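Local coordinates for maleate cis-trans isomerase (Pseudomonas putida, PDB 4FQ5), which probably catalyses the cis-trans isomerisation of the C2-C3 double bond of maleate to give fumarate, at residues 188-193 and 221-226; 33-38 and 100-105; 65-70 and 78-83; 155-160 and 206-211; 215-220 and 240-245. The protein carries 1 engineered substitution. All coordinates share one frame; numbering follows the deposited sequence.

Maleate lies among loops that follow strands of two four-stranded parallel sheets; contacts 1, 2 and 4 bear on it directly, contact 4 through Tyr-160, and contacts 3 and 5 from behind. Contacts 2 and 3, their centres about 8 Å apart, belong to the sheet that holds strands 59-67, 27-35 and 98-101; contacts 4 and 5, about 10 Å apart between centres, belong to the other. Contact 1, from loops of the second sheet's half of the chain, meets contact 2 (centres about 11 Å apart) where Gln-223 NE2 bonds to Ser-37 O. In contact 3 the side chain of Met-69 is about 4 Å from the bound maleate. In contact 5 the side chain of Ala-244 is about 6 Å from the bound maleate.

Contact 1 of 5, residues 188-193 and 221-226; sequences SDNLAV and AVQMPS. Engineered in segment 221-226: Ala-221 (natural residue Cys). With MAE (maleic acid), chain C.
Gln-223 reaches from the loop after strand 215-217 to Asn-190 and Val-193 of helix 190-194. CB passes beside the bound maleate, 3.2 Å from its O1. Staggered opposite the backbone N (chi1 -178°), CG lies 3.3 Å from Asn-190 OD1 and 3.7 Å from Val-193 CG1. A bend at chi2 (73°) then turns the amide so that NE2 donates to Asn-190 O at 2.9 Å, approaching that oxygen from above its carbonyl plane. NE2 also donates to Ser-37 O, and OE1 accepts from Ile-39 N, which fixes the rotation of the amide. Branched Val-193 suits the apolar flank: its CG1 packs 3.8 Å from Met-224 CB. Asn-190 ND2 donates to maleate O1 at 3.2 Å and to Ser-37 OG. Putting an alanine in place of Gln-223 would probably leave Asn-190 O without this donor and open a gap beside Val-193. Ala-221, engineered from a cysteine predicted to be the proton donor, precedes Val-222 in this probable active site. The ligand carboxylates are thus met from these segments by uncharged N-H groups, Asn-190 ND2 on O1, Gln-223 N on O2 and Val-222 N on O4, the last two at 2.9 Å.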
# COMPACT_ATOMS: atom_id res chain seq x y z
N SER A 188 -25.71 -18.04 15.87
CA SER A 188 -26.37 -16.80 16.31
C SER A 188 -25.45 -15.88 17.11
O SER A 188 -25.67 -14.66 17.16
CB SER A 188 -27.66 -17.10 17.08
OG SER A 188 -27.38 -17.85 18.25
N ASP A 189 -24.43 -16.45 17.75
CA ASP A 189 -23.40 -15.67 18.42
C ASP A 189 -22.59 -14.94 17.35
O ASP A 189 -21.90 -15.57 16.55
CB ASP A 189 -22.50 -16.56 19.27
CG ASP A 189 -21.51 -15.76 20.10
OD1 ASP A 189 -21.54 -15.90 21.34
OD2 ASP A 189 -20.70 -14.99 19.54
N ASN A 190 -22.69 -13.61 17.33
CA ASN A 190 -22.12 -12.83 16.23
C ASN A 190 -20.60 -12.86 16.20
O ASN A 190 -20.00 -12.81 15.12
CB ASN A 190 -22.66 -11.40 16.21
CG ASN A 190 -22.70 -10.80 14.81
OD1 ASN A 190 -22.87 -11.53 13.83
ND2 ASN A 190 -22.53 -9.48 14.71
N LEU A 191 -19.97 -12.96 17.37
CA LEU A 191 -18.53 -13.17 17.43
C LEU A 191 -18.12 -14.56 16.93
O LEU A 191 -17.06 -14.72 16.32
CB LEU A 191 -17.99 -12.92 18.85
CG LEU A 191 -17.92 -11.43 19.22
CD1 LEU A 191 -17.71 -11.27 20.72
CD2 LEU A 191 -16.83 -10.71 18.44
N ALA A 192 -18.96 -15.57 17.15
CA ALA A 192 -18.72 -16.89 16.56
C ALA A 192 -18.88 -16.86 15.04
O ALA A 192 -18.15 -17.56 14.33
CB ALA A 192 -19.62 -17.94 17.19
N VAL A 193 -19.79 -16.03 14.53
CA VAL A 193 -19.96 -15.86 13.08
C VAL A 193 -18.66 -15.33 12.46
O VAL A 193 -18.22 -15.81 11.40
CB VAL A 193 -21.15 -14.94 12.72
CG1 VAL A 193 -21.18 -14.64 11.22
CG2 VAL A 193 -22.47 -15.55 13.16
N ALA A 221 -24.70 -12.29 4.98
CA ALA A 221 -24.33 -11.56 6.18
C ALA A 221 -23.03 -10.81 6.00
O ALA A 221 -22.17 -11.18 5.19
CB ALA A 221 -24.22 -12.50 7.36
N VAL A 222 -22.89 -9.77 6.80
CA VAL A 222 -21.76 -8.88 6.73
C VAL A 222 -20.72 -9.24 7.80
O VAL A 222 -19.56 -8.83 7.71
CB VAL A 222 -22.31 -7.44 6.78
CG1 VAL A 222 -21.65 -6.58 7.83
CG2 VAL A 222 -22.28 -6.82 5.39
N GLN A 223 -21.12 -10.05 8.79
CA GLN A 223 -20.17 -10.53 9.80
C GLN A 223 -19.34 -11.74 9.34
O GLN A 223 -18.19 -11.90 9.76
CB GLN A 223 -20.87 -10.87 11.12
CG GLN A 223 -19.96 -11.33 12.25
CD GLN A 223 -19.12 -10.22 12.87
OE1 GLN A 223 -18.50 -9.41 12.16
NE2 GLN A 223 -19.08 -10.19 14.20
N MET A 224 -19.91 -12.59 8.50
CA MET A 224 -19.21 -13.80 8.07
C MET A 224 -18.17 -13.45 7.01
O MET A 224 -18.53 -12.96 5.95
CB MET A 224 -20.20 -14.82 7.51
CG MET A 224 -19.53 -16.12 7.12
SD MET A 224 -20.68 -17.44 6.74
CE MET A 224 -21.38 -16.92 5.18
N PRO A 225 -16.88 -13.68 7.31
CA PRO A 225 -15.82 -13.37 6.34
C PRO A 225 -15.96 -14.21 5.08
O PRO A 225 -16.25 -15.40 5.15
CB PRO A 225 -14.52 -13.76 7.08
CG PRO A 225 -14.89 -13.85 8.52
CD PRO A 225 -16.34 -14.25 8.56
N SER A 226 -15.79 -13.58 3.92
CA SER A 226 -15.92 -14.30 2.67
C SER A 226 -14.99 -13.77 1.59
O SER A 226 -14.73 -14.45 0.61
CB SER A 226 -17.37 -14.26 2.17
OG SER A 226 -17.75 -12.93 1.85
C1 MAE C . -23.91 -8.90 10.92
O1 MAE C . -23.03 -8.55 11.72
O2 MAE C . -23.74 -9.77 10.05
C2 MAE C . -25.23 -8.26 11.04
C3 MAE C . -26.16 -8.29 10.11
C4 MAE C . -26.02 -8.94 8.78
O3 MAE C . -26.72 -9.93 8.55
O4 MAE C . -25.26 -8.49 7.92

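Contact 2 of 5, residues 33-38 and 100-105. With MAE (maleic acid), chain C.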
# COMPACT_ATOMS: atom_id res chain seq x y z
N ILE A 33 -22.48 2.28 9.41
CA ILE A 33 -23.31 1.96 10.58
C ILE A 33 -23.22 0.45 10.81
O ILE A 33 -23.77 -0.33 10.03
CB ILE A 33 -24.79 2.38 10.38
CG1 ILE A 33 -24.89 3.89 10.08
CG2 ILE A 33 -25.64 2.00 11.59
CD1 ILE A 33 -26.25 4.34 9.59
N VAL A 34 -22.53 0.04 11.87
CA VAL A 34 -22.23 -1.38 12.09
C VAL A 34 -22.79 -1.89 13.41
O VAL A 34 -22.81 -1.15 14.40
CB VAL A 34 -20.71 -1.69 12.00
CG1 VAL A 34 -20.13 -1.26 10.65
CG2 VAL A 34 -19.93 -1.03 13.13
N PRO A 35 -23.23 -3.17 13.44
CA PRO A 35 -23.52 -3.81 14.73
C PRO A 35 -22.29 -3.71 15.62
O PRO A 35 -21.17 -3.80 15.13
CB PRO A 35 -23.78 -5.27 14.34
CG PRO A 35 -24.30 -5.19 12.94
CD PRO A 35 -23.54 -4.06 12.30
N SER A 36 -22.50 -3.51 16.92
CA SER A 36 -21.37 -3.29 17.83
C SER A 36 -20.35 -4.45 17.81
O SER A 36 -19.13 -4.22 17.88
CB SER A 36 -21.87 -3.05 19.26
OG SER A 36 -22.53 -4.20 19.76
N SER A 37 -20.85 -5.68 17.69
CA SER A 37 -20.01 -6.87 17.68
C SER A 37 -19.44 -7.21 16.30
O SER A 37 -18.64 -8.14 16.16
CB SER A 37 -20.80 -8.07 18.21
OG SER A 37 -21.92 -8.30 17.40
N ASN A 38 -19.87 -6.47 15.28
CA ASN A 38 -19.40 -6.71 13.92
C ASN A 38 -17.96 -6.22 13.75
O ASN A 38 -17.64 -5.09 14.14
CB ASN A 38 -20.33 -6.06 12.89
CG ASN A 38 -20.00 -6.45 11.46
OD1 ASN A 38 -19.01 -5.99 10.89
ND2 ASN A 38 -20.84 -7.29 10.86
N GLY A 100 -23.15 3.66 4.79
CA GLY A 100 -23.65 2.30 4.61
C GLY A 100 -24.17 1.70 5.90
O GLY A 100 -23.46 1.67 6.90
N TYR A 101 -25.41 1.24 5.86
CA TYR A 101 -26.01 0.48 6.96
C TYR A 101 -25.61 -0.97 6.71
O TYR A 101 -26.05 -1.58 5.74
CB TYR A 101 -27.53 0.65 6.94
CG TYR A 101 -28.32 -0.00 8.05
CD1 TYR A 101 -29.02 0.77 8.97
CD2 TYR A 101 -28.41 -1.40 8.16
CE1 TYR A 101 -29.77 0.19 9.99
CE2 TYR A 101 -29.16 -1.99 9.18
CZ TYR A 101 -29.84 -1.19 10.08
OH TYR A 101 -30.59 -1.76 11.09
N ALA A 102 -24.76 -1.50 7.59
CA ALA A 102 -24.09 -2.78 7.36
C ALA A 102 -24.94 -4.06 7.47
O ALA A 102 -24.74 -5.00 6.70
CB ALA A 102 -22.86 -2.89 8.24
N CYS A 103 -25.90 -4.13 8.37
CA CYS A 103 -26.55 -5.42 8.63
C CYS A 103 -27.77 -5.74 7.74
O CYS A 103 -28.85 -5.21 7.89
CB CYS A 103 -26.91 -5.53 10.10
SG CYS A 103 -27.59 -7.09 10.64
N LEU A 104 -27.54 -6.66 6.84
CA LEU A 104 -28.52 -7.13 5.86
C LEU A 104 -29.79 -7.67 6.51
O LEU A 104 -30.89 -7.29 6.13
CB LEU A 104 -27.87 -8.21 4.98
CG LEU A 104 -28.48 -9.14 3.92
CD1 LEU A 104 -29.80 -9.83 4.29
CD2 LEU A 104 -28.57 -8.51 2.54
N VAL A 105 -29.62 -8.57 7.47
CA VAL A 105 -30.76 -9.27 8.07
C VAL A 105 -31.64 -8.35 8.94
O VAL A 105 -32.84 -8.56 9.07
CB VAL A 105 -30.33 -10.57 8.79
CG1 VAL A 105 -29.67 -10.27 10.14
CG2 VAL A 105 -31.52 -11.51 8.94
C1 MAE C . -23.91 -8.90 10.92
O1 MAE C . -23.03 -8.55 11.72
O2 MAE C . -23.74 -9.77 10.05
C2 MAE C . -25.23 -8.26 11.04
C3 MAE C . -26.16 -8.29 10.11
C4 MAE C . -26.02 -8.94 8.78
O3 MAE C . -26.72 -9.93 8.55
O4 MAE C . -25.26 -8.49 7.92
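Two extended first torsions bring Cys-103 and Asn-38 to the same ligand, while the Pro-35 ring packs against Cys-103 with CG 3.9 Å from CB. In Cys-103, SG lies opposite the backbone N (chi1 -175°) and is joined to C3 of the bound group by a covalent bond of 1.9 Å, consistent with its predicted role as nucleophile. In Asn-38 the same anti torsion (chi1 -172°), at the end of a type I turn from Pro-35 to Asn-38, sends ND2 to maleate O1 at 2.7 Å, and OD1 accepts from Met-41 N, a second bond that orients the amide. Rigid Pro-35 gives the ligand an apolar wall, its CG 3.7 Å from C2. Cys-103 stands at the N-cap position of helix 104-108, and beyond it the backbone N of Leu-104 donates weakly to O4 at 3.1 Å, as Val-105 N does to O3; a helix N-terminus would probably favour a carboxylate here.

Behind this pocket wall the two strands pair in parallel. Ile-33 N donates to Gly-100 O at 2.8 Å, and Ala-102 N to Ile-33 O at 2.9 Å. Ala-102, just past strand 98-101, is small enough for its CB to lie 3.3 Å from Ile-33 O and near Val-34 CG1. Strand 27-35 is thus flanked by 98-101 and by 59-67, which bonds to Val-34; helix 84-92 packs on Ile-33, and helix 41-52 on Val-34 and Ala-102.

Contact 3 of 5, residues 65-70 and 78-83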
# COMPACT_ATOMS: atom_id res chain seq x y z
N SER A 65 -20.08 4.22 13.21
CA SER A 65 -20.95 4.37 14.36
C SER A 65 -21.56 3.00 14.65
O SER A 65 -21.85 2.24 13.73
CB SER A 65 -22.04 5.41 14.09
OG SER A 65 -23.02 5.39 15.11
N ARG A 66 -21.75 2.70 15.94
CA ARG A 66 -22.19 1.38 16.37
C ARG A 66 -23.59 1.38 16.96
O ARG A 66 -23.99 2.30 17.68
CB ARG A 66 -21.19 0.79 17.38
CG ARG A 66 -19.94 0.25 16.72
CD ARG A 66 -18.92 -0.34 17.69
NE ARG A 66 -18.34 -1.54 17.10
CZ ARG A 66 -17.57 -1.56 16.01
NH1 ARG A 66 -17.24 -0.42 15.39
NH2 ARG A 66 -17.13 -2.72 15.55
N MET A 67 -24.33 0.32 16.63
CA MET A 67 -25.64 0.02 17.19
C MET A 67 -25.54 -1.37 17.84
O MET A 67 -25.18 -2.34 17.18
CB MET A 67 -26.71 0.04 16.09
CG MET A 67 -26.29 -0.61 14.77
SD MET A 67 -27.57 -0.53 13.50
CE MET A 67 -26.96 -1.70 12.31
N ARG A 68 -25.83 -1.45 19.13
CA ARG A 68 -25.54 -2.65 19.90
C ARG A 68 -26.30 -3.90 19.46
O ARG A 68 -27.52 -3.88 19.33
CB ARG A 68 -25.74 -2.43 21.39
CG ARG A 68 -24.52 -1.86 22.09
CD ARG A 68 -24.59 -2.14 23.58
NE ARG A 68 -23.75 -3.27 23.96
CZ ARG A 68 -23.87 -3.94 25.11
NH1 ARG A 68 -24.80 -3.60 25.99
NH2 ARG A 68 -23.05 -4.94 25.37
N MET A 69 -25.54 -4.96 19.22
CA MET A 69 -26.06 -6.31 19.03
C MET A 69 -24.93 -7.31 19.26
O MET A 69 -23.82 -7.12 18.76
CB MET A 69 -26.64 -6.51 17.63
CG MET A 69 -26.95 -7.98 17.33
SD MET A 69 -27.78 -8.28 15.78
CE MET A 69 -26.43 -8.08 14.62
N LYS A 70 -25.23 -8.37 20.01
CA LYS A 70 -24.27 -9.43 20.31
C LYS A 70 -24.74 -10.77 19.73
O LYS A 70 -23.92 -11.63 19.41
CB LYS A 70 -24.06 -9.57 21.81
CG LYS A 70 -23.49 -8.33 22.49
CD LYS A 70 -23.54 -8.45 24.00
CE LYS A 70 -22.40 -9.30 24.55
NZ LYS A 70 -21.07 -8.65 24.38
N ALA A 78 -34.32 -6.07 16.02
CA ALA A 78 -35.33 -5.01 16.13
C ALA A 78 -34.84 -3.86 17.02
O ALA A 78 -34.97 -2.69 16.65
CB ALA A 78 -36.65 -5.57 16.64
N ARG A 79 -34.27 -4.20 18.17
CA ARG A 79 -33.71 -3.21 19.09
C ARG A 79 -32.56 -2.43 18.43
O ARG A 79 -32.51 -1.20 18.51
CB ARG A 79 -33.19 -3.88 20.36
CG ARG A 79 -32.97 -2.91 21.51
CD ARG A 79 -31.65 -3.17 22.21
NE ARG A 79 -30.51 -2.91 21.33
CZ ARG A 79 -29.94 -1.72 21.15
NH1 ARG A 79 -28.92 -1.60 20.31
NH2 ARG A 79 -30.38 -0.64 21.79
N MET A 80 -31.66 -3.16 17.77
CA MET A 80 -30.52 -2.57 17.09
C MET A 80 -30.94 -1.54 16.04
O MET A 80 -30.39 -0.43 15.99
CB MET A 80 -29.66 -3.65 16.44
CG MET A 80 -28.34 -3.15 15.89
SD MET A 80 -27.51 -4.32 14.80
CE MET A 80 -28.72 -4.57 13.52
N ASP A 81 -31.92 -1.91 15.21
CA ASP A 81 -32.41 -1.01 14.17
C ASP A 81 -32.96 0.29 14.74
O ASP A 81 -32.88 1.33 14.10
CB ASP A 81 -33.46 -1.68 13.29
CG ASP A 81 -33.82 -0.85 12.08
OD1 ASP A 81 -32.94 -0.64 11.21
OD2 ASP A 81 -34.99 -0.40 11.99
N GLY A 82 -33.53 0.22 15.95
CA GLY A 82 -34.01 1.41 16.66
C GLY A 82 -32.95 2.47 16.90
O GLY A 82 -33.27 3.64 17.07
N ASP A 83 -31.67 2.07 16.92
CA ASP A 83 -30.56 3.02 17.10
C ASP A 83 -30.07 3.65 15.80
O ASP A 83 -29.10 4.42 15.78
CB ASP A 83 -29.39 2.34 17.81
CG ASP A 83 -29.69 2.02 19.25
OD1 ASP A 83 -30.64 2.60 19.82
OD2 ASP A 83 -28.97 1.18 19.82
O HOH W 1 -29.67 -5.42 20.07
O HOH W 2 -26.88 0.65 20.93
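Three methionines make the apolar half of this contact, Met-67 and Met-69 from the end of strand 59-67 and beyond meeting Met-80 of helix 74-81. In Met-67 a chi1 of 42° places CG between the backbone N and the carbonyl carbon, and from there the chain runs out extended and passes obliquely across Met-80. CG meets Met-80 CG at 3.5 Å, closer than usual for two carbons, and the two methyl groups CE touch at 3.6 Å. On the other flank of Met-80, SD lies 3.7 Å from Met-69 CB; Met-69 also lines the maleate pocket. Unbranched, flexible thioether chains suit such a place, since each can bend to fit its neighbours. Replacing Met-67 by an alanine would probably open a gap beside Met-80 and set the end of that side chain free to turn.

The polar half lies on the more exposed side. Arg-79 NH1 donates to Arg-68 O at 2.8 Å, in the carbonyl plane and on a lone pair. Arg-79 also forms a salt bridge within its own segment, NH1 to Asp-83 OD2 at 2.8 Å, which helps to fix the guanidinium with its edge to the carbonyl oxygen. Water 1 spans the two segments, donating to Arg-68 O and accepting from Arg-79 NE at 2.9 Å. The Arg-68 side chain turns elsewhere, to a salt bridge with Asp-93 of the second subunit.

An oily, tightly filled interior is therefore closed by a charged edge, where Arg-68 O takes both a cationic N-H and a water, and the carboxylate of Asp-83 probably offsets part of the arginine's charge.

Contact 4 of 5, residues 155-160 and 206-211. With MAE (maleic acid), chain C.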
# COMPACT_ATOMS: atom_id res chain seq x y z
N ALA A 155 -28.12 -18.50 -5.73
CA ALA A 155 -27.90 -19.39 -4.59
C ALA A 155 -27.33 -18.55 -3.46
O ALA A 155 -26.63 -17.57 -3.72
CB ALA A 155 -26.96 -20.53 -4.96
N VAL A 156 -27.63 -18.91 -2.22
CA VAL A 156 -27.34 -18.05 -1.07
C VAL A 156 -26.80 -18.83 0.12
O VAL A 156 -27.41 -19.80 0.56
CB VAL A 156 -28.62 -17.29 -0.59
CG1 VAL A 156 -28.30 -16.36 0.57
CG2 VAL A 156 -29.25 -16.50 -1.73
N VAL A 157 -25.67 -18.38 0.65
CA VAL A 157 -25.17 -18.91 1.92
C VAL A 157 -25.35 -17.84 3.00
O VAL A 157 -25.07 -16.67 2.77
CB VAL A 157 -23.67 -19.31 1.84
CG1 VAL A 157 -23.23 -20.00 3.12
CG2 VAL A 157 -23.41 -20.19 0.61
N THR A 158 -25.83 -18.25 4.17
CA THR A 158 -25.95 -17.35 5.32
C THR A 158 -25.40 -18.03 6.58
O THR A 158 -25.28 -19.26 6.61
CB THR A 158 -27.42 -16.94 5.60
OG1 THR A 158 -28.02 -17.87 6.51
CG2 THR A 158 -28.25 -16.86 4.33
N PRO A 159 -25.07 -17.24 7.62
CA PRO A 159 -24.69 -17.83 8.90
C PRO A 159 -25.84 -17.90 9.91
O PRO A 159 -25.65 -18.43 11.01
CB PRO A 159 -23.63 -16.86 9.41
CG PRO A 159 -24.11 -15.53 8.91
CD PRO A 159 -24.82 -15.79 7.60
N TYR A 160 -27.00 -17.38 9.53
CA TYR A 160 -28.11 -17.19 10.46
C TYR A 160 -28.80 -18.49 10.86
O TYR A 160 -28.68 -19.51 10.18
CB TYR A 160 -29.20 -16.29 9.85
CG TYR A 160 -28.73 -15.08 9.08
CD1 TYR A 160 -27.89 -14.12 9.65
CD2 TYR A 160 -29.17 -14.87 7.78
CE1 TYR A 160 -27.49 -13.01 8.93
CE2 TYR A 160 -28.77 -13.77 7.05
CZ TYR A 160 -27.93 -12.84 7.64
OH TYR A 160 -27.55 -11.75 6.89
N ALA A 206 -19.70 -26.00 -3.06
CA ALA A 206 -19.56 -27.20 -3.88
C ALA A 206 -20.67 -28.23 -3.62
O ALA A 206 -21.08 -28.94 -4.53
CB ALA A 206 -18.19 -27.84 -3.65
N SER A 207 -21.14 -28.29 -2.38
CA SER A 207 -22.21 -29.22 -2.00
C SER A 207 -23.61 -28.60 -2.14
O SER A 207 -24.58 -29.08 -1.55
CB SER A 207 -21.98 -29.76 -0.59
OG SER A 207 -21.92 -28.71 0.35
N MET A 208 -23.70 -27.52 -2.91
CA MET A 208 -24.96 -26.91 -3.30
C MET A 208 -25.08 -27.00 -4.81
O MET A 208 -24.07 -27.05 -5.51
CB MET A 208 -25.00 -25.43 -2.90
CG MET A 208 -25.01 -25.16 -1.41
SD MET A 208 -24.80 -23.40 -1.04
CE MET A 208 -26.26 -22.70 -1.81
N ARG A 209 -26.31 -27.01 -5.31
CA ARG A 209 -26.52 -26.95 -6.75
C ARG A 209 -26.32 -25.52 -7.23
O ARG A 209 -26.98 -24.60 -6.74
CB ARG A 209 -27.92 -27.46 -7.10
CG ARG A 209 -28.16 -27.58 -8.59
CD ARG A 209 -29.56 -28.07 -8.87
NE ARG A 209 -29.90 -27.95 -10.29
CZ ARG A 209 -31.09 -28.25 -10.80
NH1 ARG A 209 -32.07 -28.69 -10.02
NH2 ARG A 209 -31.30 -28.10 -12.10
N THR A 210 -25.40 -25.32 -8.16
CA THR A 210 -25.10 -23.98 -8.67
C THR A 210 -25.13 -23.88 -10.19
O THR A 210 -24.92 -22.81 -10.76
CB THR A 210 -23.74 -23.45 -8.15
OG1 THR A 210 -22.69 -24.36 -8.51
CG2 THR A 210 -23.76 -23.28 -6.63
N ASP A 211 -25.41 -25.00 -10.86
CA ASP A 211 -25.55 -25.02 -12.32
C ASP A 211 -26.79 -24.27 -12.80
O ASP A 211 -26.77 -23.67 -13.88
CB ASP A 211 -25.54 -26.46 -12.85
CG ASP A 211 -26.65 -27.32 -12.25
OD1 ASP A 211 -26.33 -28.19 -11.41
OD2 ASP A 211 -27.83 -27.13 -12.62
C1 MAE C . -23.91 -8.90 10.92
O1 MAE C . -23.03 -8.55 11.72
O2 MAE C . -23.74 -9.77 10.05
C2 MAE C . -25.23 -8.26 11.04
C3 MAE C . -26.16 -8.29 10.11
C4 MAE C . -26.02 -8.94 8.78
O3 MAE C . -26.72 -9.93 8.55
O4 MAE C . -25.26 -8.49 7.92
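Met-208 reaches Ala-155 and Val-157 of strand 153-158 from a loop whose backbone stays at a distance, the nearest CA atoms, those of Ala-155 and Thr-210, being 6.7 Å apart. The bridging is therefore done by one long side chain. Its CG stands opposite the carbonyl carbon (chi1 -67°), and a bend at chi3 (62°) folds CE back to the strand. SD lies 3.9 Å from Val-157 CG2, and CE lies 3.9 Å from Ala-155 CB, with Val-156 O near the same methyl. Ala-155 is small enough to receive the methyl, while the branched Val-157 offers a broader apolar surface to the sulfur. Strand 178-184 completes the setting, its Asp-181 and Arg-183 also touching Met-208.

Farther out, Arg-209 NE pairs with Asp-211 OD2 at 3.2 Å, a salt bridge within the loop that meets the carboxylate on its syn side but somewhat out of its plane, and lies in the guanidinium plane.

At the other end of segment 155-160 the chain enters the ligand pocket. Thr-158 OG1 accepts from Tyr-160 N at 3.2 Å, an ST turn that shapes the exit from the strand, and Pro-159 CD sits 4.0 Å above the centre of the Tyr-160 ring. The phenol then donates through OH to maleate O3 at 2.6 Å, the oxygen lying at the ring edge.

Between the two segments the chemistry is mainly apolar: a flexible thioether packs the linker before strand 215-217 onto the neighbouring strand 153-158, while, of these two segments, Tyr-160 makes the hydrogen bond to the ligand.

Contact 5 of 5, residues 215-220 and 240-245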
# COMPACT_ATOMS: atom_id res chain seq x y z
N ALA A 215 -26.02 -16.30 -10.19
CA ALA A 215 -24.99 -15.75 -9.32
C ALA A 215 -25.05 -16.42 -7.96
O ALA A 215 -26.10 -16.96 -7.57
CB ALA A 215 -25.15 -14.23 -9.18
N ILE A 216 -23.93 -16.42 -7.25
CA ILE A 216 -23.82 -17.04 -5.94
C ILE A 216 -23.58 -15.95 -4.91
O ILE A 216 -22.66 -15.13 -5.06
CB ILE A 216 -22.69 -18.09 -5.90
CG1 ILE A 216 -22.98 -19.25 -6.87
CG2 ILE A 216 -22.49 -18.63 -4.49
CD1 ILE A 216 -21.76 -20.05 -7.29
N VAL A 217 -24.43 -15.93 -3.88
CA VAL A 217 -24.24 -15.04 -2.75
C VAL A 217 -23.49 -15.84 -1.70
O VAL A 217 -24.09 -16.66 -0.98
CB VAL A 217 -25.58 -14.50 -2.20
CG1 VAL A 217 -25.35 -13.62 -0.98
CG2 VAL A 217 -26.32 -13.73 -3.28
N ILE A 218 -22.18 -15.63 -1.64
CA ILE A 218 -21.29 -16.38 -0.75
C ILE A 218 -21.53 -16.05 0.72
O ILE A 218 -21.25 -16.87 1.60
CB ILE A 218 -19.80 -16.19 -1.15
CG1 ILE A 218 -18.90 -17.18 -0.40
CG2 ILE A 218 -19.34 -14.75 -0.94
CD1 ILE A 218 -17.53 -17.39 -1.04
N SER A 219 -22.02 -14.84 0.99
CA SER A 219 -22.46 -14.45 2.32
C SER A 219 -23.51 -13.36 2.21
O SER A 219 -23.25 -12.29 1.65
CB SER A 219 -21.29 -13.95 3.19
OG SER A 219 -21.76 -13.65 4.50
N ALA A 220 -24.71 -13.65 2.73
CA ALA A 220 -25.76 -12.65 2.84
C ALA A 220 -25.49 -11.77 4.05
O ALA A 220 -25.99 -10.65 4.14
CB ALA A 220 -27.13 -13.31 2.97
N PRO A 240 -20.68 -15.76 -11.30
CA PRO A 240 -20.40 -14.56 -10.52
C PRO A 240 -20.67 -14.82 -9.04
O PRO A 240 -21.67 -15.47 -8.69
CB PRO A 240 -21.40 -13.54 -11.06
CG PRO A 240 -21.70 -14.00 -12.45
CD PRO A 240 -21.63 -15.49 -12.40
N VAL A 241 -19.76 -14.35 -8.19
CA VAL A 241 -19.92 -14.47 -6.75
C VAL A 241 -19.95 -13.08 -6.14
O VAL A 241 -19.09 -12.24 -6.45
CB VAL A 241 -18.80 -15.32 -6.13
CG1 VAL A 241 -18.90 -15.34 -4.61
CG2 VAL A 241 -18.84 -16.74 -6.67
N ILE A 242 -20.95 -12.84 -5.31
CA ILE A 242 -21.06 -11.59 -4.57
C ILE A 242 -21.28 -11.88 -3.10
O ILE A 242 -21.60 -13.01 -2.72
CB ILE A 242 -22.21 -10.69 -5.09
CG1 ILE A 242 -23.56 -11.41 -4.95
CG2 ILE A 242 -21.92 -10.26 -6.52
CD1 ILE A 242 -24.75 -10.58 -5.41
N SER A 243 -21.08 -10.85 -2.28
CA SER A 243 -21.37 -10.92 -0.86
C SER A 243 -22.04 -9.61 -0.48
O SER A 243 -21.95 -8.64 -1.24
CB SER A 243 -20.08 -11.10 -0.06
OG SER A 243 -19.25 -9.95 -0.18
N ALA A 244 -22.70 -9.58 0.67
CA ALA A 244 -23.31 -8.34 1.17
C ALA A 244 -22.26 -7.23 1.24
O ALA A 244 -22.53 -6.09 0.88
CB ALA A 244 -23.95 -8.56 2.52
N ALA A 245 -21.05 -7.57 1.69
CA ALA A 245 -19.94 -6.62 1.79
C ALA A 245 -19.54 -6.09 0.42
O ALA A 245 -19.36 -4.88 0.25
CB ALA A 245 -18.74 -7.26 2.48
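Ile-216 and Val-241 stand side by side in neighbouring parallel strands, the two ends of a beta-alpha-beta unit whose crossover is helix 230-237. This half is regular and tight. Ile-216 N donates to Pro-240 O at 2.8 Å, Ile-242 N to Ile-216 O at 2.9 Å, and Ile-218 N to Ile-242 O at 2.9 Å. Beta-branched residues suit these strands, because their branches at CB pack close above the sheet. A chi1 of 61° sets Ile-242 CG1 between its backbone N and carbonyl carbon, where Val-217 CG2 meets it at 4.0 Å, the two side chains crossing at a slant under helix 138-149. At Ile-218, where the chain turns a corner, CB comes 3.7 Å from Val-241 CG1, a contact that helix 230-237 covers through Val-233.

Past that corner the pairing is looser. Ser-219 CB and Ser-243 CB lie 4.5 Å apart. Their hydroxyls turn to other partners: Ser-219 OG bonds to Ala-221 O, while Ser-243 OG, as N-cap of helix 244-255, accepts from Val-246 N. The region remains buried, and one backbone bond still crosses it, Ala-244 N to Ser-219 O at 2.9 Å. Just beyond it the methyl carbon CB of Ala-244 presses to 3.3 Å from Ala-220 O.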